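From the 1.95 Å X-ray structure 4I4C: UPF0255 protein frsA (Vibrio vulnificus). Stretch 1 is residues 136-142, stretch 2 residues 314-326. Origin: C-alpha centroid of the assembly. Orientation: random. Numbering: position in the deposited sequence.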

# COMPACT_ATOMS: atom_id res chain seq x y z
N GLY A 136 6.68 -6.72 -8.75
CA GLY A 136 7.08 -5.36 -9.04
C GLY A 136 7.51 -4.57 -7.80
O GLY A 136 8.16 -3.52 -7.90
N TYR A 137 7.12 -5.06 -6.64
CA TYR A 137 7.46 -4.39 -5.38
C TYR A 137 8.96 -4.16 -5.33
O TYR A 137 9.74 -5.08 -5.66
CB TYR A 137 7.02 -5.27 -4.21
CG TYR A 137 7.57 -4.92 -2.84
CD1 TYR A 137 6.93 -3.99 -2.02
CD2 TYR A 137 8.70 -5.58 -2.34
CE1 TYR A 137 7.43 -3.70 -0.75
CE2 TYR A 137 9.20 -5.29 -1.08
CZ TYR A 137 8.56 -4.35 -0.28
OH TYR A 137 9.06 -4.08 0.99
N PRO A 138 9.39 -2.95 -4.91
CA PRO A 138 8.56 -1.85 -4.39
C PRO A 138 8.13 -0.79 -5.42
O PRO A 138 7.88 0.37 -5.04
CB PRO A 138 9.49 -1.20 -3.38
CG PRO A 138 10.83 -1.27 -4.08
CD PRO A 138 10.82 -2.66 -4.75
N HIS A 139 8.06 -1.15 -6.69
CA HIS A 139 7.44 -0.28 -7.70
C HIS A 139 8.18 1.03 -7.91
O HIS A 139 7.60 2.11 -7.86
CB HIS A 139 5.97 -0.04 -7.34
CG HIS A 139 5.23 -1.29 -7.01
ND1 HIS A 139 5.00 -2.28 -7.94
CD2 HIS A 139 4.70 -1.73 -5.84
CE1 HIS A 139 4.34 -3.27 -7.37
NE2 HIS A 139 4.15 -2.96 -6.10
N LEU A 140 9.49 0.92 -8.12
CA LEU A 140 10.32 2.04 -8.52
C LEU A 140 9.94 2.44 -9.94
O LEU A 140 9.72 1.57 -10.79
CB LEU A 140 11.79 1.66 -8.44
CG LEU A 140 12.32 1.34 -7.04
CD1 LEU A 140 13.83 1.26 -7.05
CD2 LEU A 140 11.85 2.38 -6.02
N LYS A 141 9.88 3.73 -10.22
CA LYS A 141 9.24 4.20 -11.45
C LYS A 141 10.06 3.88 -12.69
O LYS A 141 9.51 3.70 -13.79
CB LYS A 141 8.89 5.70 -11.39
CG LYS A 141 10.07 6.64 -11.56
CD LYS A 141 9.67 8.10 -11.30
CE LYS A 141 8.43 8.49 -12.09
NZ LYS A 141 7.86 9.80 -11.62
N SER A 142 11.37 3.80 -12.53
CA SER A 142 12.23 3.54 -13.67
C SER A 142 12.50 2.05 -13.85
O SER A 142 13.34 1.66 -14.66
CB SER A 142 13.54 4.30 -13.52
OG SER A 142 14.21 3.90 -12.34
N LYS A 314 18.17 1.24 2.17
CA LYS A 314 18.13 1.86 0.85
C LYS A 314 16.79 1.72 0.14
O LYS A 314 16.39 2.60 -0.63
CB LYS A 314 19.25 1.29 -0.03
CG LYS A 314 19.32 1.93 -1.39
CD LYS A 314 20.43 1.34 -2.26
CE LYS A 314 20.42 2.05 -3.62
NZ LYS A 314 21.50 1.51 -4.50
N MET A 315 16.08 0.61 0.38
CA MET A 315 14.79 0.40 -0.30
C MET A 315 13.79 1.51 -0.00
O MET A 315 13.06 1.94 -0.89
CB MET A 315 14.15 -0.94 0.06
CG MET A 315 13.09 -1.36 -0.96
SD MET A 315 11.73 -2.40 -0.39
CE MET A 315 10.72 -1.20 0.48
N TYR A 316 13.78 1.99 1.23
CA TYR A 316 12.85 3.08 1.61
C TYR A 316 13.23 4.40 0.95
O TYR A 316 12.37 5.13 0.44
CB TYR A 316 12.71 3.21 3.14
CG TYR A 316 12.13 1.96 3.78
CD1 TYR A 316 10.75 1.75 3.82
CD2 TYR A 316 12.95 0.97 4.32
CE1 TYR A 316 10.21 0.60 4.38
CE2 TYR A 316 12.41 -0.19 4.90
CZ TYR A 316 11.04 -0.36 4.92
OH TYR A 316 10.47 -1.49 5.48
N LEU A 317 14.52 4.71 0.97
CA LEU A 317 15.01 5.92 0.33
C LEU A 317 14.78 5.85 -1.19
O LEU A 317 14.46 6.86 -1.81
CB LEU A 317 16.49 6.14 0.68
CG LEU A 317 16.74 6.43 2.17
CD1 LEU A 317 18.23 6.31 2.51
CD2 LEU A 317 16.22 7.82 2.53
N ASP A 318 14.92 4.66 -1.78
CA ASP A 318 14.66 4.48 -3.22
C ASP A 318 13.18 4.74 -3.54
O ASP A 318 12.85 5.45 -4.49
CB ASP A 318 15.04 3.07 -3.70
CG ASP A 318 16.57 2.82 -3.77
OD1 ASP A 318 17.40 3.75 -3.60
OD2 ASP A 318 16.93 1.65 -4.03
N VAL A 319 12.29 4.15 -2.75
CA VAL A 319 10.86 4.41 -2.92
C VAL A 319 10.52 5.91 -2.79
O VAL A 319 9.74 6.45 -3.58
CB VAL A 319 10.01 3.61 -1.91
CG1 VAL A 319 8.57 4.13 -1.88
CG2 VAL A 319 10.03 2.14 -2.26
N LEU A 320 11.11 6.57 -1.79
CA LEU A 320 10.87 7.99 -1.57
C LEU A 320 11.35 8.85 -2.74
O LEU A 320 10.63 9.73 -3.21
CB LEU A 320 11.50 8.43 -0.25
CG LEU A 320 10.76 7.87 0.97
CD1 LEU A 320 11.54 8.14 2.22
CD2 LEU A 320 9.37 8.49 1.05
N ALA A 321 12.57 8.57 -3.22
CA ALA A 321 13.11 9.24 -4.38
C ALA A 321 12.22 9.07 -5.60
O ALA A 321 12.02 10.00 -6.38
CB ALA A 321 14.51 8.73 -4.69
N SER A 322 11.68 7.86 -5.78
CA SER A 322 10.80 7.59 -6.91
C SER A 322 9.50 8.39 -6.82
O SER A 322 9.11 9.10 -7.76
CB SER A 322 10.53 6.09 -7.01
OG SER A 322 10.11 5.72 -8.31
N ARG A 323 8.81 8.27 -5.69
CA ARG A 323 7.51 8.91 -5.53
C ARG A 323 7.65 10.42 -5.64
O ARG A 323 6.75 11.10 -6.13
CB ARG A 323 6.87 8.55 -4.17
CG ARG A 323 6.65 7.06 -3.95
CD ARG A 323 5.72 6.43 -4.97
NE ARG A 323 5.65 5.00 -4.73
CZ ARG A 323 6.43 4.10 -5.34
NH1 ARG A 323 7.30 4.50 -6.26
NH2 ARG A 323 6.34 2.82 -5.03
N LEU A 324 8.79 10.94 -5.20
CA LEU A 324 9.03 12.38 -5.26
C LEU A 324 9.57 12.84 -6.61
O LEU A 324 9.84 14.02 -6.82
CB LEU A 324 9.96 12.82 -4.12
CG LEU A 324 9.31 12.66 -2.76
CD1 LEU A 324 10.28 12.99 -1.64
CD2 LEU A 324 8.07 13.54 -2.67
N GLY A 325 9.73 11.89 -7.52
CA GLY A 325 10.23 12.15 -8.86
C GLY A 325 11.64 12.71 -8.91
O GLY A 325 11.98 13.49 -9.81
N LYS A 326 12.47 12.32 -7.94
CA LYS A 326 13.84 12.81 -7.92
C LYS A 326 14.69 12.08 -8.97
O LYS A 326 14.57 10.87 -9.16
CB LYS A 326 14.44 12.69 -6.52
CG LYS A 326 13.63 13.42 -5.46
CD LYS A 326 14.48 13.90 -4.32
CE LYS A 326 13.83 15.11 -3.65
NZ LYS A 326 14.69 15.68 -2.55

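The first stretch is an irregular segment that leaves a helix at Y137 and runs along one flank of the helix formed by residues 314 to 323. The two are far apart in sequence, yet they bury 463 Å² between them, in a contact where apolar packing by Y137, P138 and L140 is interleaved with hydrogen bonds at P138, H139 and K141.

G136 makes no contact with the second stretch. It still shapes the segment, because its carbonyl accepts a hydrogen bond from the backbone of H139, with H139 N and G136 O 2.7 Å apart. A side chain at G136 would be crowded by H139 ND1, so glycine fits here.

Y137 sets its CA-to-CB bond sideways to the helix, but its t rotamer carries the ring to M315. The sulfur lies obliquely to the ring, with M315 SD 4.5 Å from the Y137 ring centroid and 3.7 Å from Y137 CZ, while M315 CE comes to 3.4 Å from Y137 OH. A long, flexible methionine suits this position: its own CA-to-CB bond is also sideways, and its polarizable end reaches across to pack against the aromatic ring. The tyrosine hydroxyl is satisfied elsewhere in the structure.

P138 follows a cis peptide bond and points toward the helix. Its compact ring touches two residues one helical turn apart, P138 CG lying 3.9 Å from M315 CG and P138 CB 3.6 Å from V319 CG2. Its carbonyl serves a different partner, for R323 NH2 donates a hydrogen bond of 2.9 Å to P138 O.

The same guanidinium also binds H139. R323 NH1 donates to H139 O at 2.9 Å, and R323 NH2 adds a weak bond to H139 O at 3.2 Å. Both carbonyls lie at the edge of the guanidinium, near its plane, where its N-H groups point. Arginine suits the task because its CA-to-CB bond points away from the first stretch, yet the chain is long enough to bring two donor nitrogens back to consecutive carbonyls. H139 has positive phi and bonds through its backbone, so these bonds do not require its imidazole; H139 CB packs 3.7 Å from R323 NH2.

L140 and S322 have the nearest CA atoms of the two stretches, L140 CA lying 5.8 Å from S322 CA. The leucine's branched end nestles against the helix: L140 CD2 is 3.6 Å from D318 O and 4.2 Å from V319 CG2, and L140 CD1 is 4.0 Å from D318 CB. A leucine can fill such a surface without demanding a polar partner.

At K141 the backbone provides the anchor, with K141 N donating to S322 OG at 2.8 Å and 152°. Serine's short side chain, directed toward the first stretch, places its oxygen within reach. Lysine suits this exposed site: K141 CB packs 3.3 Å from S322 OG, while its amine needs no partner here, K141 NZ ending 4.3 Å from G325 CA, where positive phi favors glycine in a Schellman motif. S142 makes no contact.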